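Local coordinates for protein restriction endonuclease EcoP15I, restriction subunit (Escherichia coli, PDB 4ZCF) that recognises pairs of inversely oriented CAGCAG sites together with its methyltransferase partner and, using an ATP-driven helicase-like motor, cleaves DNA 25-27 base pairs downstream of one site, at residues 16-21 with 263-267; 78-84 with 247-253; 146-150 with 166-170; 213-217 with 242-246. All coordinates share one frame; numbering follows the deposited sequence.

The four contacts illustrate how one parallel alpha/beta motor domain changes its chemistry from core to surface. Interaction 2 is the buried centre, where neighbouring strands share a ladder of backbone bonds and an ion pair. Interaction 1 is also buried and holds strand 79-84's other neighbour, 263-267, against a helix by apolar contact alone; the two touch and share the sheet. Interaction 3 sits at the opposite edge strand, partly buried and again apolar, beside a neighbouring subunit. Interaction 4, more exposed, joins a helix end to a turn through weak polar bonds over an apolar patch; L216 links it to helix 165-172 of interaction 3, and its turn leads into strand 248-253 of interaction 2.

Interaction 1 of 4, residues 16-21 with 263-267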
loop_
_atom_site.group_PDB
_atom_site.type_symbol
_atom_site.label_atom_id
_atom_site.label_comp_id
_atom_site.label_asym_id
_atom_site.label_seq_id
_atom_site.Cartn_x
_atom_site.Cartn_y
_atom_site.Cartn_z
ATOM N N ALA C 16 26.204 31.596 8.793
ATOM C CA ALA C 16 26.506 32.649 7.821
ATOM C C ALA C 16 25.745 32.437 6.503
ATOM O O ALA C 16 25.188 33.391 5.960
ATOM C CB ALA C 16 28.006 32.717 7.579
ATOM N N GLY C 17 25.673 31.189 6.047
ATOM C CA GLY C 17 24.923 30.817 4.848
ATOM C C GLY C 17 23.413 30.862 5.039
ATOM O O GLY C 17 22.674 31.166 4.100
ATOM N N VAL C 18 22.934 30.547 6.251
ATOM C CA VAL C 18 21.502 30.584 6.541
ATOM C C VAL C 18 21.046 32.028 6.413
ATOM O O VAL C 18 20.103 32.306 5.688
ATOM C CB VAL C 18 21.141 29.996 7.932
ATOM C CG1 VAL C 18 19.636 29.992 8.143
ATOM C CG2 VAL C 18 21.714 28.595 8.126
ATOM N N ASP C 19 21.770 32.941 7.081
ATOM C CA ASP C 19 21.533 34.386 7.133
ATOM C C ASP C 19 21.632 35.011 5.748
ATOM O O ASP C 19 20.802 35.850 5.405
ATOM C CB ASP C 19 22.539 35.055 8.087
ATOM C CG ASP C 19 22.446 34.663 9.556
ATOM O OD1 ASP C 19 21.640 33.759 9.888
ATOM O OD2 ASP C 19 23.210 35.226 10.369
ATOM N N ALA C 20 22.624 34.581 4.944
ATOM C CA ALA C 20 22.828 35.108 3.605
ATOM C C ALA C 20 21.625 34.887 2.663
ATOM O O ALA C 20 21.352 35.761 1.843
ATOM C CB ALA C 20 24.117 34.575 3.020
ATOM N N VAL C 21 20.858 33.775 2.831
ATOM C CA VAL C 21 19.635 33.502 2.039
ATOM C C VAL C 21 18.460 34.254 2.676
ATOM O O VAL C 21 17.603 34.787 1.961
ATOM C CB VAL C 21 19.323 31.985 1.861
ATOM C CG1 VAL C 21 18.107 31.754 0.965
ATOM C CG2 VAL C 21 20.525 31.230 1.308
ATOM N N LEU C 263 24.924 35.396 -6.469
ATOM C CA LEU C 263 25.818 34.838 -5.457
ATOM C C LEU C 263 25.656 35.577 -4.148
ATOM O O LEU C 263 25.925 36.776 -4.050
ATOM C CB LEU C 263 27.278 34.743 -5.914
ATOM C CG LEU C 263 28.260 34.154 -4.896
ATOM C CD1 LEU C 263 27.912 32.714 -4.546
ATOM C CD2 LEU C 263 29.683 34.241 -5.398
ATOM N N VAL C 264 25.162 34.842 -3.153
ATOM C CA VAL C 264 24.811 35.349 -1.842
ATOM C C VAL C 264 25.800 34.924 -0.741
ATOM O O VAL C 264 26.013 35.674 0.217
ATOM C CB VAL C 264 23.322 34.987 -1.604
ATOM C CG1 VAL C 264 23.102 33.971 -0.490
ATOM C CG2 VAL C 264 22.473 36.222 -1.428
ATOM N N TYR C 265 26.447 33.756 -0.906
ATOM C CA TYR C 265 27.394 33.233 0.064
ATOM C C TYR C 265 28.465 32.379 -0.622
ATOM O O TYR C 265 28.145 31.614 -1.513
ATOM C CB TYR C 265 26.637 32.452 1.170
ATOM C CG TYR C 265 27.524 31.877 2.255
ATOM C CD1 TYR C 265 28.086 32.695 3.229
ATOM C CD2 TYR C 265 27.821 30.518 2.294
ATOM C CE1 TYR C 265 28.966 32.184 4.181
ATOM C CE2 TYR C 265 28.681 29.992 3.256
ATOM C CZ TYR C 265 29.239 30.827 4.208
ATOM O OH TYR C 265 30.071 30.317 5.171
ATOM N N ARG C 266 29.734 32.519 -0.204
ATOM C CA ARG C 266 30.871 31.760 -0.722
ATOM C C ARG C 266 31.878 31.333 0.364
ATOM O O ARG C 266 32.591 32.161 0.948
ATOM C CB ARG C 266 31.561 32.499 -1.880
ATOM C CG ARG C 266 32.573 31.653 -2.649
ATOM C CD ARG C 266 32.496 31.909 -4.137
ATOM N NE ARG C 266 32.915 33.266 -4.493
ATOM C CZ ARG C 266 34.129 33.591 -4.928
ATOM N NH1 ARG C 266 35.065 32.657 -5.070
ATOM N NH2 ARG C 266 34.416 34.850 -5.230
ATOM N N LEU C 267 31.914 30.026 0.620
ATOM C CA LEU C 267 32.835 29.360 1.525
ATOM C C LEU C 267 33.563 28.402 0.622
ATOM O O LEU C 267 33.009 27.369 0.243
ATOM C CB LEU C 267 32.074 28.599 2.629
ATOM C CG LEU C 267 32.923 27.763 3.594
ATOM C CD1 LEU C 267 33.747 28.651 4.537
ATOM C CD2 LEU C 267 32.060 26.840 4.382
#
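At an outer strand of the parallel sheet in the helicase-like motor, Y265 lays one face of its ring against the backbone of helix 12-22 at G17. The G17 CA stands over the middle of the ring, 3.9 Å from the ring centroid and 13° off its normal, a CH-pi contact in which the bare glycine backbone lets the aromatic plane come right up to the helix. Y265 CG is anti to the backbone N (chi1 -179°), and this carries the ring along the helix toward A16, whose CB meets Y265 CE1 at 3.6 Å near the phenol end. The hydroxyl at the tip finds a weak hydrogen bond to the carbonyl of H13, about one helical turn before A16 and G17.

The helix runs almost antiparallel to the strand, their short axes 7.4 Å apart, in keeping with the layered alpha/beta architecture of RecA-like motors, where helices cover the sheet. The same helix carries Q14, one of the residues lining the AMP pocket, although the contact itself lies away from that site.

Further along, A20 reaches between two strand residues. Its CB touches Y265 CB at 3.8 Å and V264 CG1 at 3.7 Å, coming at the ring obliquely. V264 also sets both methyl groups against the A20 carbonyl oxygen, and its CG1 meets V21 CG2 at 4.2 Å, the two valines crossing at about a right angle. V60 and N64 of helix 50-64 also pack on A20, while V82 and M84 of the adjacent strand press on Y265.

Interaction 2 of 4, residues 78-84 with 247-253; sequences NIIDVSM and QYIIRYG
D81 and R251 lie side by side on one face of the sheet, their side chains pointing the same way, and the guanidinium takes the carboxylate side-on. NE gives a nearly straight bond to D81 OD1 (2.6 Å), on the syn side but 29° out of the carboxylate plane, while NH2 reaches D81 OD2 at 2.8 Å from above that plane. The two flat groups are turned 33° against each other, yet both oxygens stay close to the guanidinium plane. The bend of the arginine chain at chi3 (-63°) brings NE round to this grip. D81 OD2 is also met by the backbone N of K261, so the buried carboxylate has a donor besides R251.

I79 and I249 occupy the same face, also side by side, with I79 CG1 4.0 Å from I249 CB; the other branch, I79 CG2, lies obliquely against the R251 chain. On the reverse face V82 CB and both its methyls meet CD2 and CE2 of Y252 obliquely, CB coming 3.6 Å from CD2. I80 CB packs on I250 CG2, and I80 CD1 extends back to Y248.

Between the faces runs the parallel ladder, including I80 N to I249 O at 2.8 Å and V82 N to R251 O at 3.0 Å. At the start, N78 ND2 adds a bond to Q247 O. Two adjacent parallel strands such as these are the heart of a RecA-like core: strand 79-84 leads into the P-loop with K90 and T91, both part of the AMP pocket, and strand 248-253 ends at a glycine beginning GAT, consistent with helicase motif III.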
loop_
_atom_site.group_PDB
_atom_site.type_symbol
_atom_site.label_atom_id
_atom_site.label_comp_id
_atom_site.label_asym_id
_atom_site.label_seq_id
_atom_site.Cartn_x
_atom_site.Cartn_y
_atom_site.Cartn_z
ATOM N N ASN C 78 15.125 34.683 -10.297
ATOM C CA ASN C 78 14.715 34.231 -8.955
ATOM C C ASN C 78 15.653 33.156 -8.393
ATOM O O ASN C 78 15.350 32.531 -7.380
ATOM C CB ASN C 78 13.226 33.796 -8.922
ATOM C CG ASN C 78 12.819 32.684 -9.878
ATOM O OD1 ASN C 78 13.597 32.166 -10.689
ATOM N ND2 ASN C 78 11.560 32.304 -9.806
ATOM N N ILE C 79 16.812 32.986 -9.039
ATOM C CA ILE C 79 17.834 32.036 -8.651
ATOM C C ILE C 79 18.837 32.661 -7.689
ATOM O O ILE C 79 19.536 33.607 -8.044
ATOM C CB ILE C 79 18.482 31.376 -9.891
ATOM C CG1 ILE C 79 17.409 30.624 -10.728
ATOM C CG2 ILE C 79 19.647 30.455 -9.494
ATOM C CD1 ILE C 79 17.796 30.344 -12.151
ATOM N N ILE C 80 18.898 32.123 -6.467
ATOM C CA ILE C 80 19.830 32.533 -5.416
ATOM C C ILE C 80 20.929 31.447 -5.304
ATOM O O ILE C 80 20.611 30.248 -5.319
ATOM C CB ILE C 80 19.057 32.774 -4.088
ATOM C CG1 ILE C 80 17.924 33.807 -4.295
ATOM C CG2 ILE C 80 19.993 33.184 -2.947
ATOM C CD1 ILE C 80 16.778 33.721 -3.329
ATOM N N ASP C 81 22.214 31.860 -5.234
ATOM C CA ASP C 81 23.324 30.909 -5.150
ATOM C C ASP C 81 24.101 30.927 -3.856
ATOM O O ASP C 81 24.418 31.991 -3.327
ATOM C CB ASP C 81 24.271 31.045 -6.340
ATOM C CG ASP C 81 23.599 30.757 -7.659
ATOM O OD1 ASP C 81 22.714 29.876 -7.693
ATOM O OD2 ASP C 81 23.976 31.391 -8.664
ATOM N N VAL C 82 24.421 29.721 -3.366
ATOM C CA VAL C 82 25.202 29.460 -2.162
ATOM C C VAL C 82 26.333 28.524 -2.584
ATOM O O VAL C 82 26.079 27.493 -3.217
ATOM C CB VAL C 82 24.342 28.864 -1.008
ATOM C CG1 VAL C 82 25.197 28.492 0.194
ATOM C CG2 VAL C 82 23.230 29.813 -0.588
ATOM N N SER C 83 27.574 28.908 -2.273
ATOM C CA SER C 83 28.751 28.123 -2.597
ATOM C C SER C 83 29.458 27.677 -1.320
ATOM O O SER C 83 29.922 28.494 -0.521
ATOM C CB SER C 83 29.687 28.876 -3.539
ATOM O OG SER C 83 30.782 28.048 -3.891
ATOM N N MET C 84 29.467 26.360 -1.101
ATOM C CA MET C 84 30.073 25.722 0.067
ATOM C C MET C 84 30.857 24.542 -0.398
ATOM O O MET C 84 30.337 23.737 -1.169
ATOM C CB MET C 84 29.003 25.259 1.064
ATOM C CG MET C 84 28.071 26.349 1.486
ATOM S SD MET C 84 27.667 26.165 3.204
ATOM C CE MET C 84 26.361 27.179 3.285
ATOM N N GLN C 247 8.705 29.764 -7.085
ATOM C CA GLN C 247 8.777 31.118 -6.533
ATOM C C GLN C 247 10.201 31.630 -6.569
ATOM O O GLN C 247 10.422 32.738 -7.053
ATOM C CB GLN C 247 8.181 31.201 -5.117
ATOM C CG GLN C 247 6.663 31.294 -5.082
ATOM C CD GLN C 247 6.138 31.309 -3.667
ATOM O OE1 GLN C 247 6.190 32.316 -2.962
ATOM N NE2 GLN C 247 5.603 30.194 -3.218
ATOM N N TYR C 248 11.164 30.804 -6.088
ATOM C CA TYR C 248 12.610 31.067 -5.998
ATOM C C TYR C 248 13.363 29.750 -5.990
ATOM O O TYR C 248 12.883 28.770 -5.412
ATOM C CB TYR C 248 12.962 31.833 -4.701
ATOM C CG TYR C 248 12.486 33.265 -4.684
ATOM C CD1 TYR C 248 11.222 33.597 -4.203
ATOM C CD2 TYR C 248 13.302 34.295 -5.142
ATOM C CE1 TYR C 248 10.760 34.910 -4.228
ATOM C CE2 TYR C 248 12.851 35.613 -5.169
ATOM C CZ TYR C 248 11.579 35.914 -4.710
ATOM O OH TYR C 248 11.121 37.203 -4.739
ATOM N N ILE C 249 14.560 29.741 -6.591
ATOM C CA ILE C 249 15.434 28.569 -6.667
ATOM C C ILE C 249 16.762 28.828 -5.927
ATOM O O ILE C 249 17.510 29.727 -6.312
ATOM C CB ILE C 249 15.640 28.096 -8.142
ATOM C CG1 ILE C 249 14.302 27.680 -8.814
ATOM C CG2 ILE C 249 16.664 26.976 -8.236
ATOM C CD1 ILE C 249 14.205 28.043 -10.249
ATOM N N ILE C 250 17.062 28.023 -4.883
ATOM C CA ILE C 250 18.309 28.164 -4.126
ATOM C C ILE C 250 19.263 27.007 -4.460
ATOM O O ILE C 250 18.967 25.870 -4.099
ATOM C CB ILE C 250 18.123 28.408 -2.592
ATOM C CG1 ILE C 250 16.880 29.275 -2.253
ATOM C CG2 ILE C 250 19.384 29.078 -2.041
ATOM C CD1 ILE C 250 15.559 28.562 -2.042
ATOM N N ARG C 251 20.384 27.298 -5.182
ATOM C CA ARG C 251 21.369 26.296 -5.643
ATOM C C ARG C 251 22.531 26.162 -4.673
ATOM O O ARG C 251 23.087 27.174 -4.236
ATOM C CB ARG C 251 21.890 26.592 -7.057
ATOM C CG ARG C 251 20.818 26.897 -8.112
ATOM C CD ARG C 251 21.410 27.034 -9.518
ATOM N NE ARG C 251 22.355 28.153 -9.631
ATOM C CZ ARG C 251 23.105 28.418 -10.699
ATOM N NH1 ARG C 251 23.024 27.657 -11.786
ATOM N NH2 ARG C 251 23.943 29.450 -10.689
ATOM N N TYR C 252 22.905 24.918 -4.340
ATOM C CA TYR C 252 23.949 24.642 -3.348
ATOM C C TYR C 252 24.983 23.716 -3.877
ATOM O O TYR C 252 24.658 22.608 -4.319
ATOM C CB TYR C 252 23.342 24.016 -2.078
ATOM C CG TYR C 252 22.441 24.955 -1.309
ATOM C CD1 TYR C 252 21.105 25.118 -1.668
ATOM C CD2 TYR C 252 22.903 25.626 -0.179
ATOM C CE1 TYR C 252 20.259 25.946 -0.939
ATOM C CE2 TYR C 252 22.067 26.470 0.551
ATOM C CZ TYR C 252 20.751 26.643 0.153
ATOM O OH TYR C 252 19.921 27.482 0.841
ATOM N N GLY C 253 26.231 24.137 -3.776
ATOM C CA GLY C 253 27.327 23.306 -4.233
ATOM C C GLY C 253 28.680 23.953 -4.146
ATOM O O GLY C 253 28.820 25.083 -3.676
#

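Interaction 3 of 4, residues 146-150 with 166-170; sequences TYVVE and AIHDF
Y147 reaches from strand 143-148 against helix 165-172, with its ring laid along the helix backbone. Its CB sits 3.7 Å from the A166 carbonyl oxygen, and CG, next along, comes close to F170 CB. CG is anti to the carbonyl carbon (chi1 -50°), which swings the ring toward the helix. The two long sides of the ring then meet different residues. CD1 touches F170 CD1 at 3.6 Å, lying at the edge of the phenylalanine ring and near its plane, while CD2 and CE2 run past D169 CB, 3.7 Å from CD2. Over the centre of the face stands F170 CA, 4.0 Å from the centroid, a CH-pi contact almost exactly on the ring normal. The ring planes of Y147 and F170 are turned 70° apart and meet obliquely. At the tip, OH hydrogen-bonds H182 ND1 on the adjacent strand.

The rest of the contact is mostly aliphatic. V149 CG2 rests on A166 CB at 3.8 Å and on I167 CD1 at 3.9 Å, and A166 CB also sits against the V148 carbonyl. L216 of helix 212-217 also packs on I167 and F170.

D169 turns its carboxylate away to H168, whose ND1 donates to OD1 (2.9 Å) on the anti side; OD2 makes a long, weak ion pair with R186 of a neighbouring subunit. The chemistry therefore divides: carbon-to-ring packing seats the helix on this edge strand, while the tyrosine hydroxyl is tied to H182 within the sheet and the carboxylate chiefly to its own helix neighbour H168.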
loop_
_atom_site.group_PDB
_atom_site.type_symbol
_atom_site.label_atom_id
_atom_site.label_comp_id
_atom_site.label_asym_id
_atom_site.label_seq_id
_atom_site.Cartn_x
_atom_site.Cartn_y
_atom_site.Cartn_z
ATOM N N THR C 146 8.415 14.116 4.858
ATOM C CA THR C 146 9.247 13.868 3.693
ATOM C C THR C 146 8.551 12.919 2.733
ATOM O O THR C 146 8.027 11.890 3.155
ATOM C CB THR C 146 10.702 13.539 4.129
ATOM O OG1 THR C 146 11.527 13.274 2.992
ATOM C CG2 THR C 146 10.772 12.397 5.108
ATOM N N TYR C 147 8.480 13.313 1.455
ATOM C CA TYR C 147 7.835 12.581 0.369
ATOM C C TYR C 147 8.928 12.302 -0.640
ATOM O O TYR C 147 9.470 13.221 -1.251
ATOM C CB TYR C 147 6.689 13.419 -0.257
ATOM C CG TYR C 147 5.737 13.987 0.770
ATOM C CD1 TYR C 147 5.961 15.234 1.343
ATOM C CD2 TYR C 147 4.630 13.260 1.203
ATOM C CE1 TYR C 147 5.113 15.741 2.325
ATOM C CE2 TYR C 147 3.762 13.768 2.171
ATOM C CZ TYR C 147 4.026 14.998 2.751
ATOM O OH TYR C 147 3.203 15.503 3.722
ATOM N N VAL C 148 9.289 11.038 -0.782
ATOM C CA VAL C 148 10.372 10.645 -1.663
ATOM C C VAL C 148 9.805 10.089 -2.941
ATOM O O VAL C 148 9.066 9.117 -2.884
ATOM C CB VAL C 148 11.345 9.660 -0.953
ATOM C CG1 VAL C 148 12.599 9.422 -1.792
ATOM C CG2 VAL C 148 11.718 10.175 0.433
ATOM N N VAL C 149 10.141 10.718 -4.096
ATOM C CA VAL C 149 9.724 10.279 -5.441
ATOM C C VAL C 149 10.617 9.100 -5.847
ATOM O O VAL C 149 11.836 9.257 -5.993
ATOM C CB VAL C 149 9.732 11.410 -6.498
ATOM C CG1 VAL C 149 9.371 10.870 -7.882
ATOM C CG2 VAL C 149 8.789 12.542 -6.101
ATOM N N GLU C 150 9.999 7.911 -5.988
ATOM C CA GLU C 150 10.687 6.664 -6.323
ATOM C C GLU C 150 10.101 6.011 -7.561
ATOM O O GLU C 150 8.886 5.928 -7.708
ATOM C CB GLU C 150 10.602 5.678 -5.148
ATOM C CG GLU C 150 11.239 6.167 -3.857
ATOM C CD GLU C 150 10.627 5.557 -2.613
ATOM O OE1 GLU C 150 11.312 4.741 -1.956
ATOM O OE2 GLU C 150 9.464 5.899 -2.293
ATOM N N ALA C 166 4.188 9.822 -3.865
ATOM C CA ALA C 166 4.930 10.924 -3.243
ATOM C C ALA C 166 4.330 12.275 -3.680
ATOM O O ALA C 166 3.992 13.085 -2.814
ATOM C CB ALA C 166 6.391 10.848 -3.635
ATOM N N ILE C 167 4.125 12.470 -5.013
ATOM C CA ILE C 167 3.524 13.669 -5.616
ATOM C C ILE C 167 2.066 13.900 -5.142
ATOM O O ILE C 167 1.768 14.975 -4.609
ATOM C CB ILE C 167 3.749 13.742 -7.162
ATOM C CG1 ILE C 167 5.249 13.943 -7.469
ATOM C CG2 ILE C 167 2.911 14.887 -7.811
ATOM C CD1 ILE C 167 5.765 13.149 -8.567
ATOM N N HIS C 168 1.188 12.876 -5.275
ATOM C CA HIS C 168 -0.195 12.926 -4.783
ATOM C C HIS C 168 -0.200 13.436 -3.328
ATOM O O HIS C 168 -0.776 14.482 -3.068
ATOM C CB HIS C 168 -0.883 11.543 -4.882
ATOM C CG HIS C 168 -2.151 11.461 -4.080
ATOM N ND1 HIS C 168 -2.185 10.829 -2.847
ATOM C CD2 HIS C 168 -3.358 12.030 -4.307
ATOM C CE1 HIS C 168 -3.413 11.005 -2.385
ATOM N NE2 HIS C 168 -4.155 11.722 -3.230
ATOM N N ASP C 169 0.510 12.737 -2.417
ATOM C CA ASP C 169 0.630 13.065 -0.988
ATOM C C ASP C 169 1.209 14.441 -0.683
ATOM O O ASP C 169 0.769 15.067 0.272
ATOM C CB ASP C 169 1.479 12.011 -0.267
ATOM C CG ASP C 169 0.959 10.582 -0.311
ATOM O OD1 ASP C 169 -0.220 10.384 -0.695
ATOM O OD2 ASP C 169 1.722 9.668 0.058
ATOM N N PHE C 170 2.229 14.888 -1.444
ATOM C CA PHE C 170 2.868 16.179 -1.224
ATOM C C PHE C 170 1.902 17.298 -1.616
ATOM O O PHE C 170 1.704 18.226 -0.841
ATOM C CB PHE C 170 4.223 16.276 -1.986
ATOM C CG PHE C 170 4.906 17.637 -1.977
ATOM C CD1 PHE C 170 5.677 18.040 -0.895
ATOM C CD2 PHE C 170 4.801 18.494 -3.072
ATOM C CE1 PHE C 170 6.326 19.280 -0.902
ATOM C CE2 PHE C 170 5.462 19.729 -3.086
ATOM C CZ PHE C 170 6.203 20.121 -1.992
#

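Interaction 4 of 4, residues 213-217 with 242-246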
loop_
_atom_site.group_PDB
_atom_site.type_symbol
_atom_site.label_atom_id
_atom_site.label_comp_id
_atom_site.label_asym_id
_atom_site.label_seq_id
_atom_site.Cartn_x
_atom_site.Cartn_y
_atom_site.Cartn_z
ATOM N N VAL C 213 3.278 17.612 -12.991
ATOM C CA VAL C 213 3.925 18.931 -13.134
ATOM C C VAL C 213 2.976 20.126 -12.888
ATOM O O VAL C 213 3.355 21.057 -12.173
ATOM C CB VAL C 213 4.885 19.097 -14.361
ATOM C CG1 VAL C 213 4.163 18.937 -15.698
ATOM C CG2 VAL C 213 5.635 20.428 -14.319
ATOM N N ASP C 214 1.736 20.079 -13.432
ATOM C CA ASP C 214 0.707 21.125 -13.234
ATOM C C ASP C 214 0.261 21.173 -11.763
ATOM O O ASP C 214 -0.035 22.255 -11.237
ATOM C CB ASP C 214 -0.518 20.880 -14.130
ATOM C CG ASP C 214 -0.277 20.989 -15.622
ATOM O OD1 ASP C 214 0.655 21.713 -16.022
ATOM O OD2 ASP C 214 -1.062 20.396 -16.392
ATOM N N ALA C 215 0.223 19.997 -11.105
ATOM C CA ALA C 215 -0.145 19.900 -9.702
ATOM C C ALA C 215 0.955 20.510 -8.818
ATOM O O ALA C 215 0.623 21.226 -7.868
ATOM C CB ALA C 215 -0.389 18.459 -9.325
ATOM N N LEU C 216 2.257 20.268 -9.152
ATOM C CA LEU C 216 3.403 20.797 -8.404
ATOM C C LEU C 216 3.596 22.282 -8.641
ATOM O O LEU C 216 3.910 23.015 -7.699
ATOM C CB LEU C 216 4.691 20.022 -8.687
ATOM C CG LEU C 216 4.747 18.565 -8.189
ATOM C CD1 LEU C 216 5.643 17.739 -9.041
ATOM C CD2 LEU C 216 5.191 18.481 -6.763
ATOM N N ARG C 217 3.367 22.742 -9.887
ATOM C CA ARG C 217 3.451 24.158 -10.236
ATOM C C ARG C 217 2.450 24.985 -9.393
ATOM O O ARG C 217 2.839 26.005 -8.823
ATOM C CB ARG C 217 3.236 24.359 -11.737
ATOM C CG ARG C 217 3.324 25.825 -12.160
ATOM C CD ARG C 217 2.738 26.094 -13.524
ATOM N NE ARG C 217 3.439 25.364 -14.585
ATOM C CZ ARG C 217 2.877 24.438 -15.357
ATOM N NH1 ARG C 217 1.600 24.118 -15.196
ATOM N NH2 ARG C 217 3.583 23.837 -16.302
ATOM N N GLU C 242 12.182 24.200 -14.815
ATOM C CA GLU C 242 11.550 25.480 -15.221
ATOM C C GLU C 242 10.012 25.366 -15.342
ATOM O O GLU C 242 9.315 26.330 -15.048
ATOM C CB GLU C 242 12.137 26.031 -16.533
ATOM C CG GLU C 242 13.485 26.715 -16.383
ATOM C CD GLU C 242 14.246 27.078 -17.652
ATOM O OE1 GLU C 242 13.651 27.063 -18.755
ATOM O OE2 GLU C 242 15.444 27.423 -17.531
ATOM N N LYS C 243 9.496 24.179 -15.725
ATOM C CA LYS C 243 8.065 23.900 -15.872
ATOM C C LYS C 243 7.260 24.090 -14.574
ATOM O O LYS C 243 6.039 24.240 -14.649
ATOM C CB LYS C 243 7.846 22.469 -16.383
ATOM C CG LYS C 243 8.038 22.242 -17.872
ATOM C CD LYS C 243 7.964 20.739 -18.168
ATOM C CE LYS C 243 8.094 20.431 -19.633
ATOM N NZ LYS C 243 8.521 19.024 -19.860
ATOM N N PHE C 244 7.922 24.038 -13.392
ATOM C CA PHE C 244 7.251 24.197 -12.090
ATOM C C PHE C 244 6.897 25.639 -11.737
ATOM O O PHE C 244 6.204 25.851 -10.740
ATOM C CB PHE C 244 8.086 23.597 -10.946
ATOM C CG PHE C 244 8.295 22.109 -11.002
ATOM C CD1 PHE C 244 7.220 21.244 -11.167
ATOM C CD2 PHE C 244 9.563 21.564 -10.836
ATOM C CE1 PHE C 244 7.416 19.866 -11.225
ATOM C CE2 PHE C 244 9.758 20.190 -10.874
ATOM C CZ PHE C 244 8.685 19.347 -11.072
ATOM N N ASN C 245 7.414 26.625 -12.508
ATOM C CA ASN C 245 7.244 28.059 -12.270
ATOM C C ASN C 245 7.371 28.363 -10.767
ATOM O O ASN C 245 6.426 28.848 -10.104
ATOM C CB ASN C 245 5.971 28.624 -12.946
ATOM C CG ASN C 245 6.006 28.524 -14.467
ATOM O OD1 ASN C 245 5.272 27.740 -15.086
ATOM N ND2 ASN C 245 6.891 29.285 -15.108
ATOM N N ALA C 246 8.538 27.936 -10.227
ATOM C CA ALA C 246 8.916 28.034 -8.822
ATOM C C ALA C 246 9.041 29.493 -8.365
ATOM O O ALA C 246 9.421 30.361 -9.162
ATOM C CB ALA C 246 10.218 27.298 -8.595
#
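R217 and F244 bring their CA atoms to 4.2 Å where helix 212-217 meets the type I turn E242 to N245, a turn that ends with N245 at positive phi (41°). The backbones touch here too, R217 CA making a CA-H...O contact with the F244 carbonyl. From its helix R217 extends past this carbonyl, and a bend at chi3 (-62°) brings NE round to the turn. NE offers weak bonds to K243 O (2.8 Å) and N245 OD1 (3.0 Å), and NH2 a further weak one to K243 O; the guanidinium and amide planes stand 42° apart. NH1 forms a salt bridge with OD1 of D214, on the same helix, at 2.7 Å, which steadies the group from its other end.

The turn follows helix 236-242 and leads into strand 248-253, as a helix-to-strand connection of the alpha/beta motor fold. F244 packs on I223 of strand 222-226. Its CE1 lies 3.5 Å from L216 CD1, the two side chains running side by side, and 3.6 Å from V213 CG2, which crosses it obliquely and also rests on K243 CB. The lysine tip leads away to N240 OD1.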